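UL18 protein (Human herpesvirus 5, PDB 3D2U) mimics a host MHC class I heavy chain, binding peptide and the inhibitory receptor LILRB1 to modulate NK-cell activity and protect infected cells from killing. Local coordinates at residues A[220-226]-A[261-267]; A[193-197]-A[274-279]; A[87-91]-A[143-147]; A[7-11]-A[93-97]. The protein carries 4 engineered substitutions. The contacts are given in a common frame with arbitrary orientation. Residue numbers count along the deposited sequence, not the author numbering.

Contact 1. Residues A[220-226]-A[261-267]; sequences QITFIHY and QNYTCRV. Engineered in segment 220-226: Gln220 (natural residue Asn).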
loop_
_atom_site.group_PDB
_atom_site.type_symbol
_atom_site.label_atom_id
_atom_site.label_comp_id
_atom_site.label_asym_id
_atom_site.label_seq_id
_atom_site.Cartn_x
_atom_site.Cartn_y
_atom_site.Cartn_z
ATOM N N GLN A 220 -2.390 -19.893 -1.863
ATOM C CA GLN A 220 -2.827 -19.787 -3.248
ATOM C C GLN A 220 -4.349 -19.889 -3.209
ATOM O O GLN A 220 -4.916 -20.825 -2.643
ATOM C CB GLN A 220 -2.209 -20.900 -4.121
ATOM C CG GLN A 220 -2.624 -20.839 -5.598
ATOM C CD GLN A 220 -1.858 -21.819 -6.493
ATOM O OE1 GLN A 220 -2.280 -22.113 -7.616
ATOM N NE2 GLN A 220 -0.728 -22.317 -6.000
ATOM N N ILE A 221 -4.991 -18.879 -3.784
ATOM C CA ILE A 221 -6.439 -18.767 -3.839
ATOM C C ILE A 221 -6.786 -18.676 -5.321
ATOM O O ILE A 221 -6.374 -17.740 -6.002
ATOM C CB ILE A 221 -6.918 -17.479 -3.123
ATOM C CG1 ILE A 221 -6.495 -17.495 -1.649
ATOM C CG2 ILE A 221 -8.427 -17.329 -3.271
ATOM C CD1 ILE A 221 -5.016 -17.256 -1.423
ATOM N N THR A 222 -7.550 -19.643 -5.814
ATOM C CA THR A 222 -7.906 -19.693 -7.229
ATOM C C THR A 222 -9.401 -19.962 -7.419
ATOM O O THR A 222 -10.030 -20.644 -6.615
ATOM C CB THR A 222 -7.110 -20.820 -7.918
ATOM O OG1 THR A 222 -5.758 -20.782 -7.453
ATOM C CG2 THR A 222 -7.123 -20.654 -9.421
ATOM N N PHE A 223 -9.978 -19.407 -8.475
ATOM C CA PHE A 223 -11.389 -19.655 -8.757
ATOM C C PHE A 223 -11.395 -20.715 -9.820
ATOM O O PHE A 223 -10.629 -20.635 -10.776
ATOM C CB PHE A 223 -12.092 -18.420 -9.322
ATOM C CG PHE A 223 -12.202 -17.309 -8.353
ATOM C CD1 PHE A 223 -11.225 -16.313 -8.303
ATOM C CD2 PHE A 223 -13.247 -17.286 -7.434
ATOM C CE1 PHE A 223 -11.292 -15.314 -7.347
ATOM C CE2 PHE A 223 -13.317 -16.290 -6.475
ATOM C CZ PHE A 223 -12.338 -15.301 -6.429
ATOM N N ILE A 224 -12.230 -21.726 -9.669
ATOM C CA ILE A 224 -12.266 -22.724 -10.713
ATOM C C ILE A 224 -13.589 -22.579 -11.439
ATOM O O ILE A 224 -14.672 -22.694 -10.853
ATOM C CB ILE A 224 -12.108 -24.166 -10.195
ATOM C CG1 ILE A 224 -10.974 -24.256 -9.164
ATOM C CG2 ILE A 224 -11.775 -25.079 -11.381
ATOM C CD1 ILE A 224 -9.614 -23.871 -9.695
ATOM N N HIS A 225 -13.468 -22.283 -12.723
ATOM C CA HIS A 225 -14.601 -22.089 -13.592
ATOM C C HIS A 225 -14.981 -23.404 -14.253
ATOM O O HIS A 225 -14.241 -23.928 -15.076
ATOM C CB HIS A 225 -14.235 -21.041 -14.647
ATOM C CG HIS A 225 -15.282 -20.831 -15.696
ATOM N ND1 HIS A 225 -16.634 -20.876 -15.422
ATOM C CD2 HIS A 225 -15.177 -20.505 -17.006
ATOM C CE1 HIS A 225 -17.313 -20.586 -16.515
ATOM N NE2 HIS A 225 -16.454 -20.354 -17.491
ATOM N N TYR A 226 -16.125 -23.949 -13.860
ATOM C CA TYR A 226 -16.610 -25.172 -14.465
ATOM C C TYR A 226 -17.629 -24.673 -15.482
ATOM O O TYR A 226 -18.829 -24.563 -15.199
ATOM C CB TYR A 226 -17.239 -26.091 -13.408
ATOM C CG TYR A 226 -16.233 -26.652 -12.409
ATOM C CD1 TYR A 226 -16.168 -26.165 -11.099
ATOM C CD2 TYR A 226 -15.328 -27.655 -12.780
ATOM C CE1 TYR A 226 -15.227 -26.659 -10.182
ATOM C CE2 TYR A 226 -14.382 -28.156 -11.869
ATOM C CZ TYR A 226 -14.340 -27.652 -10.571
ATOM O OH TYR A 226 -13.420 -28.137 -9.663
ATOM N N GLN A 261 -22.543 -19.170 -14.778
ATOM C CA GLN A 261 -21.635 -20.264 -14.451
ATOM C C GLN A 261 -21.461 -20.918 -13.074
ATOM O O GLN A 261 -21.856 -20.403 -12.025
ATOM C CB GLN A 261 -20.263 -19.849 -14.964
ATOM C CG GLN A 261 -20.347 -19.034 -16.246
ATOM C CD GLN A 261 -20.932 -19.825 -17.396
ATOM O OE1 GLN A 261 -20.264 -20.687 -17.971
ATOM N NE2 GLN A 261 -22.187 -19.542 -17.735
ATOM N N ASN A 262 -20.848 -22.098 -13.127
ATOM C CA ASN A 262 -20.512 -22.892 -11.953
ATOM C C ASN A 262 -19.066 -22.530 -11.590
ATOM O O ASN A 262 -18.156 -22.721 -12.392
ATOM C CB ASN A 262 -20.576 -24.404 -12.263
ATOM C CG ASN A 262 -21.969 -24.993 -12.099
ATOM O OD1 ASN A 262 -22.862 -24.371 -11.527
ATOM N ND2 ASN A 262 -22.149 -26.224 -12.586
ATOM N N TYR A 263 -18.865 -21.990 -10.396
ATOM C CA TYR A 263 -17.524 -21.643 -9.922
ATOM C C TYR A 263 -17.330 -22.182 -8.521
ATOM O O TYR A 263 -18.272 -22.252 -7.739
ATOM C CB TYR A 263 -17.300 -20.127 -9.829
ATOM C CG TYR A 263 -16.885 -19.428 -11.092
ATOM C CD1 TYR A 263 -17.822 -19.092 -12.071
ATOM C CD2 TYR A 263 -15.552 -19.085 -11.309
ATOM C CE1 TYR A 263 -17.438 -18.435 -13.238
ATOM C CE2 TYR A 263 -15.156 -18.419 -12.474
ATOM C CZ TYR A 263 -16.109 -18.102 -13.431
ATOM O OH TYR A 263 -15.722 -17.468 -14.586
ATOM N N THR A 264 -16.090 -22.538 -8.210
ATOM C CA THR A 264 -15.717 -23.003 -6.880
ATOM C C THR A 264 -14.413 -22.278 -6.549
ATOM O O THR A 264 -13.722 -21.790 -7.443
ATOM C CB THR A 264 -15.436 -24.520 -6.831
ATOM O OG1 THR A 264 -14.237 -24.800 -7.559
ATOM C CG2 THR A 264 -16.593 -25.313 -7.423
ATOM N N CYS A 265 -14.076 -22.192 -5.273
ATOM C CA CYS A 265 -12.831 -21.549 -4.901
ATOM C C CYS A 265 -11.893 -22.595 -4.320
ATOM O O CYS A 265 -12.265 -23.315 -3.402
ATOM C CB CYS A 265 -13.084 -20.451 -3.878
ATOM S SG CYS A 265 -11.566 -19.674 -3.251
ATOM N N ARG A 266 -10.685 -22.678 -4.869
ATOM C CA ARG A 266 -9.683 -23.633 -4.409
ATOM C C ARG A 266 -8.632 -22.870 -3.609
ATOM O O ARG A 266 -8.076 -21.883 -4.094
ATOM C CB ARG A 266 -9.033 -24.342 -5.615
ATOM C CG ARG A 266 -7.943 -25.372 -5.266
ATOM C CD ARG A 266 -7.422 -26.116 -6.518
ATOM N NE ARG A 266 -8.460 -26.938 -7.148
ATOM C CZ ARG A 266 -8.452 -27.321 -8.426
ATOM N NH1 ARG A 266 -7.454 -26.967 -9.238
ATOM N NH2 ARG A 266 -9.454 -28.051 -8.899
ATOM N N VAL A 267 -8.375 -23.308 -2.379
ATOM C CA VAL A 267 -7.380 -22.643 -1.540
ATOM C C VAL A 267 -6.337 -23.648 -1.058
ATOM O O VAL A 267 -6.660 -24.619 -0.374
ATOM C CB VAL A 267 -8.034 -21.958 -0.307
ATOM C CG1 VAL A 267 -6.946 -21.404 0.630
ATOM C CG2 VAL A 267 -8.953 -20.829 -0.764
#
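Five backbone hydrogen bonds zip the antiparallel strands 220-226 and 262-267 together. Thr222 and Arg266 exchange a reciprocal pair (Thr222 N to Arg266 O 2.9 Å, Arg266 N to Thr222 O 2.8 Å), and so do Ile224 and Thr264 (Ile224 N to Thr264 O 2.7 Å, Thr264 N to Ile224 O 3.0 Å); the bond from Tyr226 N to Asn262 O, 2.8 Å, is the fifth. The residues of the non-hydrogen-bonded pairs add CA-H...O contacts to the neighbouring carbonyls, such as Tyr263 CA to Ile224 O at 3.2 Å.

Ile221, Phe223, His225, Tyr263, Cys265 and Val267 share the face turned into the immunoglobulin C1-set sandwich, where Cys265 makes the intersheet disulfide with Cys209. Cys265 SG also lies 5.4 Å from the centroid of the Phe223 ring, an oblique sulfur-aromatic contact, and 3.9 Å from Ile221 CG2.

The His225 and Tyr263 rings run nearly parallel (16°) but slid apart, with His225 CA over the tyrosine face in a CH-pi contact.

On the other face, Ile224 CD1 lies over the Arg266 guanidinium, 3.8 Å from Arg266 NH1, and Thr264 CG2 meets the edge of the Tyr226 ring. Glu275 on the next strand takes both polar ends, salt-bridging Arg266 and hydrogen-bonding Tyr226 OH.

Contact 2. Residues A[193-197]-A[274-279]; sequences VKGGV and VEIPIS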
loop_
_atom_site.group_PDB
_atom_site.type_symbol
_atom_site.label_atom_id
_atom_site.label_comp_id
_atom_site.label_asym_id
_atom_site.label_seq_id
_atom_site.Cartn_x
_atom_site.Cartn_y
_atom_site.Cartn_z
ATOM N N VAL A 193 -12.075 -20.505 5.181
ATOM C CA VAL A 193 -12.303 -19.979 3.840
ATOM C C VAL A 193 -13.790 -19.712 3.616
ATOM O O VAL A 193 -14.634 -20.519 3.985
ATOM C CB VAL A 193 -11.776 -20.968 2.745
ATOM C CG1 VAL A 193 -12.123 -20.461 1.350
ATOM C CG2 VAL A 193 -10.269 -21.135 2.871
ATOM N N LYS A 194 -14.106 -18.565 3.029
ATOM C CA LYS A 194 -15.492 -18.206 2.766
ATOM C C LYS A 194 -15.615 -17.610 1.379
ATOM O O LYS A 194 -14.739 -16.857 0.945
ATOM C CB LYS A 194 -15.986 -17.210 3.813
ATOM C CG LYS A 194 -17.401 -16.747 3.580
ATOM C CD LYS A 194 -17.974 -16.122 4.836
ATOM C CE LYS A 194 -19.441 -15.778 4.648
ATOM N NZ LYS A 194 -20.123 -15.793 5.961
ATOM N N GLY A 195 -16.697 -17.946 0.680
ATOM C CA GLY A 195 -16.882 -17.420 -0.662
ATOM C C GLY A 195 -18.338 -17.305 -1.066
ATOM O O GLY A 195 -19.222 -17.811 -0.378
ATOM N N GLY A 196 -18.591 -16.643 -2.191
ATOM C CA GLY A 196 -19.953 -16.493 -2.670
ATOM C C GLY A 196 -19.982 -15.582 -3.877
ATOM O O GLY A 196 -18.930 -15.294 -4.461
ATOM N N VAL A 197 -21.179 -15.154 -4.270
ATOM C CA VAL A 197 -21.327 -14.228 -5.390
ATOM C C VAL A 197 -22.180 -13.073 -4.889
ATOM O O VAL A 197 -22.991 -13.241 -3.976
ATOM C CB VAL A 197 -21.966 -14.901 -6.645
ATOM C CG1 VAL A 197 -21.060 -16.011 -7.135
ATOM C CG2 VAL A 197 -23.343 -15.462 -6.314
ATOM N N VAL A 274 -8.357 -26.803 0.133
ATOM C CA VAL A 274 -9.784 -26.865 0.389
ATOM C C VAL A 274 -10.505 -26.339 -0.853
ATOM O O VAL A 274 -9.989 -25.474 -1.562
ATOM C CB VAL A 274 -10.205 -26.027 1.642
ATOM C CG1 VAL A 274 -10.029 -24.529 1.385
ATOM C CG2 VAL A 274 -11.649 -26.323 1.986
ATOM N N GLU A 275 -11.693 -26.863 -1.114
ATOM C CA GLU A 275 -12.461 -26.413 -2.262
ATOM C C GLU A 275 -13.922 -26.247 -1.866
ATOM O O GLU A 275 -14.528 -27.161 -1.319
ATOM C CB GLU A 275 -12.328 -27.405 -3.426
ATOM C CG GLU A 275 -12.554 -26.746 -4.775
ATOM C CD GLU A 275 -12.140 -27.609 -5.957
ATOM O OE1 GLU A 275 -10.992 -28.110 -5.966
ATOM O OE2 GLU A 275 -12.957 -27.766 -6.891
ATOM N N ILE A 276 -14.470 -25.062 -2.128
ATOM C CA ILE A 276 -15.859 -24.758 -1.797
ATOM C C ILE A 276 -16.628 -24.170 -2.986
ATOM O O ILE A 276 -16.066 -23.444 -3.811
ATOM C CB ILE A 276 -15.967 -23.740 -0.597
ATOM C CG1 ILE A 276 -15.390 -22.365 -0.987
ATOM C CG2 ILE A 276 -15.235 -24.282 0.619
ATOM C CD1 ILE A 276 -13.897 -22.357 -1.256
ATOM N N PRO A 277 -17.928 -24.504 -3.098
ATOM C CA PRO A 277 -18.772 -23.996 -4.186
ATOM C C PRO A 277 -18.982 -22.504 -3.956
ATOM O O PRO A 277 -19.185 -22.070 -2.823
ATOM C CB PRO A 277 -20.065 -24.803 -4.031
ATOM C CG PRO A 277 -20.111 -25.088 -2.551
ATOM C CD PRO A 277 -18.680 -25.456 -2.257
ATOM N N ILE A 278 -18.916 -21.716 -5.020
ATOM C CA ILE A 278 -19.076 -20.284 -4.868
ATOM C C ILE A 278 -20.330 -19.751 -5.608
ATOM O O ILE A 278 -20.990 -18.826 -5.135
ATOM C CB ILE A 278 -17.691 -19.613 -5.194
ATOM C CG1 ILE A 278 -17.100 -19.103 -3.876
ATOM C CG2 ILE A 278 -17.787 -18.570 -6.274
ATOM C CD1 ILE A 278 -15.691 -18.564 -3.966
ATOM N N SER A 279 -20.683 -20.373 -6.732
ATOM C CA SER A 279 -21.912 -20.041 -7.473
ATOM C C SER A 279 -22.360 -21.340 -8.147
ATOM O O SER A 279 -21.542 -22.035 -8.767
ATOM C CB SER A 279 -21.698 -18.930 -8.516
ATOM O OG SER A 279 -20.853 -19.346 -9.570
#
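Start at Val274, whose CG1 meets Val193 CG2 at 3.7 Å; each side chain leaves its CA toward the opposite strand. Glu275 points away from strand 193-197 and serves its own sheet, where it salt-bridges Arg266. Ile276 turns back in, and its CD1 reaches Val193 CG1 at 3.7 Å, so that Val193 is touched by both Val274 and Ile276. Pro277 again faces away.

Ile278 then lies against the two glycines: its CG1 is 3.3 Å from Gly196 N and 3.6 Å from Gly195 C. A CB on Gly195 would collide with Ile278 CD1, so the bare backbone is what lets the isoleucine come so close. The carbonyl of Ile278 also receives a CA-H...O contact from Gly196 CA, with Gly196 CA to Ile278 O at 3.5 Å. Ser279 closes the run with its CB 3.3 Å from Val197 CG1. Ile278 and Ser279 together face Tyr263 as a classic beta bulge.

The segments run 24° from parallel, but they belong to the two different sheets of the C1-set immunoglobulin sandwich, and no hydrogen bond links them. Strand 192-201 is hydrogen-bonded to strand 204-214 and strand 273-279 to strand 262-268. Between the sheets Ile278 also touches Cys209. Lys194, directed away from strand 273-279, packs on an apolar side chain of the beta-2-microglobulin chain.

Contact 3. Residues A[87-91]-A[143-147]; sequences ALGYR and WLKQQ. Engineered in segment 143-147: Gln147 (natural residue Asn).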
loop_
_atom_site.group_PDB
_atom_site.type_symbol
_atom_site.label_atom_id
_atom_site.label_comp_id
_atom_site.label_asym_id
_atom_site.label_seq_id
_atom_site.Cartn_x
_atom_site.Cartn_y
_atom_site.Cartn_z
ATOM N N ALA A 87 25.275 16.335 9.641
ATOM C CA ALA A 87 25.996 16.145 8.390
ATOM C C ALA A 87 25.127 16.071 7.137
ATOM O O ALA A 87 25.462 16.667 6.108
ATOM C CB ALA A 87 26.854 14.890 8.483
ATOM N N LEU A 88 24.009 15.354 7.212
ATOM C CA LEU A 88 23.159 15.184 6.038
ATOM C C LEU A 88 21.903 16.041 5.946
ATOM O O LEU A 88 21.449 16.343 4.840
ATOM C CB LEU A 88 22.729 13.719 5.908
ATOM C CG LEU A 88 23.733 12.568 5.977
ATOM C CD1 LEU A 88 22.989 11.256 5.724
ATOM C CD2 LEU A 88 24.834 12.746 4.958
ATOM N N GLY A 89 21.336 16.432 7.084
ATOM C CA GLY A 89 20.096 17.191 7.043
ATOM C C GLY A 89 19.077 16.206 6.492
ATOM O O GLY A 89 19.386 15.043 6.397
ATOM N N TYR A 90 17.878 16.627 6.125
ATOM C CA TYR A 90 16.925 15.666 5.583
ATOM C C TYR A 90 16.016 16.367 4.599
ATOM O O TYR A 90 15.943 17.585 4.588
ATOM C CB TYR A 90 16.096 15.033 6.710
ATOM C CG TYR A 90 15.153 16.000 7.380
ATOM C CD1 TYR A 90 13.805 16.066 7.011
ATOM C CD2 TYR A 90 15.615 16.882 8.358
ATOM C CE1 TYR A 90 12.947 16.984 7.604
ATOM C CE2 TYR A 90 14.765 17.801 8.948
ATOM C CZ TYR A 90 13.435 17.848 8.568
ATOM O OH TYR A 90 12.597 18.761 9.160
ATOM N N ARG A 91 15.327 15.585 3.777
ATOM C CA ARG A 91 14.409 16.134 2.797
ATOM C C ARG A 91 12.951 15.887 3.202
ATOM O O ARG A 91 12.095 16.759 3.046
ATOM C CB ARG A 91 14.711 15.539 1.414
ATOM C CG ARG A 91 16.131 15.834 0.902
ATOM C CD ARG A 91 16.390 17.342 0.819
ATOM N NE ARG A 91 17.784 17.694 0.532
ATOM C CZ ARG A 91 18.304 17.813 -0.684
ATOM N NH1 ARG A 91 17.549 17.605 -1.752
ATOM N NH2 ARG A 91 19.578 18.157 -0.833
ATOM N N TRP A 143 19.113 11.600 -3.356
ATOM C CA TRP A 143 19.529 12.949 -2.999
ATOM C C TRP A 143 20.788 12.880 -2.144
ATOM O O TRP A 143 21.442 13.899 -1.914
ATOM C CB TRP A 143 18.428 13.730 -2.249
ATOM C CG TRP A 143 18.084 13.304 -0.813
ATOM C CD1 TRP A 143 16.939 12.670 -0.412
ATOM C CD2 TRP A 143 18.810 13.609 0.397
ATOM N NE1 TRP A 143 16.902 12.574 0.949
ATOM C CE2 TRP A 143 18.031 13.140 1.477
ATOM C CE3 TRP A 143 20.036 14.232 0.671
ATOM C CZ2 TRP A 143 18.432 13.278 2.820
ATOM C CZ3 TRP A 143 20.439 14.370 2.004
ATOM C CH2 TRP A 143 19.634 13.894 3.063
ATOM N N LEU A 144 21.132 11.675 -1.684
ATOM C CA LEU A 144 22.326 11.488 -0.859
ATOM C C LEU A 144 23.631 11.805 -1.600
ATOM O O LEU A 144 24.698 11.840 -0.987
ATOM C CB LEU A 144 22.391 10.054 -0.300
ATOM C CG LEU A 144 21.326 9.546 0.692
ATOM C CD1 LEU A 144 21.808 8.223 1.278
ATOM C CD2 LEU A 144 21.083 10.552 1.822
ATOM N N LYS A 145 23.562 12.023 -2.913
ATOM C CA LYS A 145 24.778 12.347 -3.654
ATOM C C LYS A 145 25.289 13.710 -3.169
ATOM O O LYS A 145 26.481 14.001 -3.244
ATOM C CB LYS A 145 24.525 12.346 -5.175
ATOM C CG LYS A 145 23.376 13.219 -5.667
ATOM C CD LYS A 145 23.271 13.171 -7.197
ATOM C CE LYS A 145 21.820 13.094 -7.668
ATOM N NZ LYS A 145 21.191 11.769 -7.354
ATOM N N GLN A 146 24.384 14.514 -2.619
ATOM C CA GLN A 146 24.722 15.834 -2.081
ATOM C C GLN A 146 25.821 15.715 -1.020
ATOM O O GLN A 146 26.552 16.667 -0.761
ATOM C CB GLN A 146 23.471 16.490 -1.469
ATOM C CG GLN A 146 23.657 17.922 -0.960
ATOM C CD GLN A 146 24.095 18.893 -2.049
ATOM O OE1 GLN A 146 23.870 18.661 -3.229
ATOM N NE2 GLN A 146 24.722 19.989 -1.648
ATOM N N GLN A 147 25.935 14.544 -0.403
ATOM C CA GLN A 147 26.962 14.331 0.613
ATOM C C GLN A 147 27.710 13.020 0.359
ATOM O O GLN A 147 27.987 12.260 1.293
ATOM C CB GLN A 147 26.335 14.300 2.009
ATOM C CG GLN A 147 25.638 15.596 2.425
ATOM C CD GLN A 147 26.585 16.783 2.488
ATOM O OE1 GLN A 147 27.794 16.616 2.663
ATOM N NE2 GLN A 147 26.034 17.990 2.377
#
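This is a side-chain contact without hydrogen bonds, at one end of the alpha1/alpha2 platform of the MHC class I fold, where the tail of helix 62-88 and the turn after it meet the 3-10 turn 143-146 that leads into helix 148-156. Trp143 is its centrepiece. Arg91 sets its CG over one face of the indole, 3.3 Å from the centroid of the five-membered ring and almost on its normal, a close CH-pi contact. Trp143 CH2 reaches the chain as it leaves the helix, 3.5 Å from both Leu88 O and Gly89 O; Gly89, with positive phi, breaks the helical course there. Leu88 packs on the 3-10 turn, its CD2 3.7 Å from CB of the engineered Gln147 and its CD1 4.4 Å from Leu144 CD2.

Asp120 OD2 accepts a hydrogen bond from Arg91 N and a weak one from Trp143 NE1. Across the two segments themselves, however, cohesion rests on dispersion and CH-pi contact, with the arginine offering a methylene carbon, CG, to the ring face.

Contact 4. Residues A[7-11]-A[93-97]; sequences YTGIF and QSVLT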
loop_
_atom_site.group_PDB
_atom_site.type_symbol
_atom_site.label_atom_id
_atom_site.label_comp_id
_atom_site.label_asym_id
_atom_site.label_seq_id
_atom_site.Cartn_x
_atom_site.Cartn_y
_atom_site.Cartn_z
ATOM N N TYR A 7 14.882 -1.515 13.092
ATOM C CA TYR A 7 15.127 -0.389 13.988
ATOM C C TYR A 7 14.732 0.935 13.342
ATOM O O TYR A 7 15.215 1.283 12.256
ATOM C CB TYR A 7 16.606 -0.291 14.373
ATOM C CG TYR A 7 17.252 -1.546 14.921
ATOM C CD1 TYR A 7 17.483 -2.655 14.101
ATOM C CD2 TYR A 7 17.712 -1.593 16.241
ATOM C CE1 TYR A 7 18.163 -3.778 14.579
ATOM C CE2 TYR A 7 18.396 -2.710 16.731
ATOM C CZ TYR A 7 18.621 -3.797 15.895
ATOM O OH TYR A 7 19.323 -4.888 16.365
ATOM N N THR A 8 13.853 1.671 14.008
ATOM C CA THR A 8 13.432 2.967 13.504
ATOM C C THR A 8 13.804 4.015 14.542
ATOM O O THR A 8 13.222 4.063 15.636
ATOM C CB THR A 8 11.907 3.032 13.254
ATOM O OG1 THR A 8 11.526 2.024 12.306
ATOM C CG2 THR A 8 11.530 4.393 12.709
ATOM N N GLY A 9 14.793 4.840 14.203
ATOM C CA GLY A 9 15.234 5.893 15.103
ATOM C C GLY A 9 14.858 7.247 14.541
ATOM O O GLY A 9 15.383 7.671 13.509
ATOM N N ILE A 10 13.935 7.927 15.211
ATOM C CA ILE A 10 13.477 9.219 14.741
ATOM C C ILE A 10 14.132 10.358 15.510
ATOM O O ILE A 10 14.218 10.332 16.741
ATOM C CB ILE A 10 11.933 9.371 14.881
ATOM C CG1 ILE A 10 11.209 8.224 14.174
ATOM C CG2 ILE A 10 11.484 10.700 14.283
ATOM C CD1 ILE A 10 11.276 6.904 14.915
ATOM N N PHE A 11 14.606 11.354 14.772
ATOM C CA PHE A 11 15.212 12.532 15.373
ATOM C C PHE A 11 14.201 13.658 15.194
ATOM O O PHE A 11 13.854 13.981 14.071
ATOM C CB PHE A 11 16.520 12.911 14.652
ATOM C CG PHE A 11 17.128 14.220 15.129
ATOM C CD1 PHE A 11 18.145 14.228 16.081
ATOM C CD2 PHE A 11 16.653 15.446 14.654
ATOM C CE1 PHE A 11 18.681 15.435 16.557
ATOM C CE2 PHE A 11 17.181 16.654 15.126
ATOM C CZ PHE A 11 18.193 16.648 16.075
ATOM N N GLN A 93 12.108 13.382 6.219
ATOM C CA GLN A 93 12.102 13.122 7.648
ATOM C C GLN A 93 13.481 12.668 8.091
ATOM O O GLN A 93 14.136 11.872 7.425
ATOM C CB GLN A 93 11.056 12.057 8.009
ATOM C CG GLN A 93 11.033 11.696 9.489
ATOM C CD GLN A 93 10.029 10.603 9.817
ATOM O OE1 GLN A 93 9.752 9.728 8.991
ATOM N NE2 GLN A 93 9.501 10.633 11.035
ATOM N N SER A 94 13.931 13.197 9.218
ATOM C CA SER A 94 15.225 12.818 9.741
ATOM C C SER A 94 15.061 11.525 10.544
ATOM O O SER A 94 14.984 11.564 11.775
ATOM C CB SER A 94 15.775 13.947 10.623
ATOM O OG SER A 94 14.793 14.416 11.541
ATOM N N VAL A 95 14.978 10.395 9.832
ATOM C CA VAL A 95 14.828 9.055 10.434
ATOM C C VAL A 95 15.886 8.105 9.937
ATOM O O VAL A 95 16.166 8.063 8.737
ATOM C CB VAL A 95 13.541 8.288 10.016
ATOM C CG1 VAL A 95 12.533 8.284 11.117
ATOM C CG2 VAL A 95 12.993 8.826 8.709
ATOM N N LEU A 96 16.450 7.315 10.841
ATOM C CA LEU A 96 17.409 6.304 10.423
ATOM C C LEU A 96 16.666 4.993 10.640
ATOM O O LEU A 96 16.125 4.750 11.716
ATOM C CB LEU A 96 18.684 6.335 11.274
ATOM C CG LEU A 96 19.728 5.250 10.968
ATOM C CD1 LEU A 96 20.300 5.440 9.568
ATOM C CD2 LEU A 96 20.841 5.302 12.008
ATOM N N THR A 97 16.602 4.175 9.600
ATOM C CA THR A 97 15.934 2.882 9.662
ATOM C C THR A 97 16.977 1.857 9.296
ATOM O O THR A 97 17.569 1.948 8.226
ATOM C CB THR A 97 14.818 2.759 8.622
ATOM O OG1 THR A 97 15.329 3.126 7.331
ATOM C CG2 THR A 97 13.636 3.635 8.993
#
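A hydroxyl makes the shortest bond here: Ser94 OG donates to Phe11 O at 2.7 Å, beside the backbone bond from Phe11 N to Ser94 O at 3.0 Å. Farther along, Gly9 and Leu96 form a reciprocal pair, Gly9 N to Leu96 O 2.8 Å and Leu96 N to Gly9 O 2.9 Å. These bonds join strands 2-11 and 95-104 antiparallel in the middle of the MHC class I platform sheet, the seam between its alpha1 and alpha2 halves. Ser94 is the centre of an inverse gamma turn.

Thr8, Ile10, Val95 and Thr97 share the face over beta-2-microglobulin, where Thr8 and Thr97 each pack on an aromatic side chain of the beta-2-microglobulin chain, and the backbone of that chain hydrogen-bonds Gln93 OE1. Facing the opposite way, Leu96 lies under helix 62-88 and, like Tyr7, touches the bound peptide. Gly9 puts no side chain on that groove side. The tightest apolar touch is Ile10 CG1 against Val95 CG1, 3.3 Å apart.

The four contacts fall into two groups about 45 to 53 Å apart between centres. Contacts 1 and 2 share the immunoglobulin domain and touch: strand 262-268 of contact 1 pairs with strand 273-279 of contact 2, with Cys265 N 2.8 Å from Ile276 O. One contact is made within a sheet by backbone bonds, the other between sheets by apolar side chains, and both are partly buried. Contacts 3 and 4 lie in the platform, centres 14 Å apart, and alternate along the chain, helix 62-88 leading into strand 95-104. Contact 4 is buried in the sheet between peptide and beta-2-microglobulin; contact 3, at the platform's end, is more exposed and relies on Trp143 instead of strand pairing.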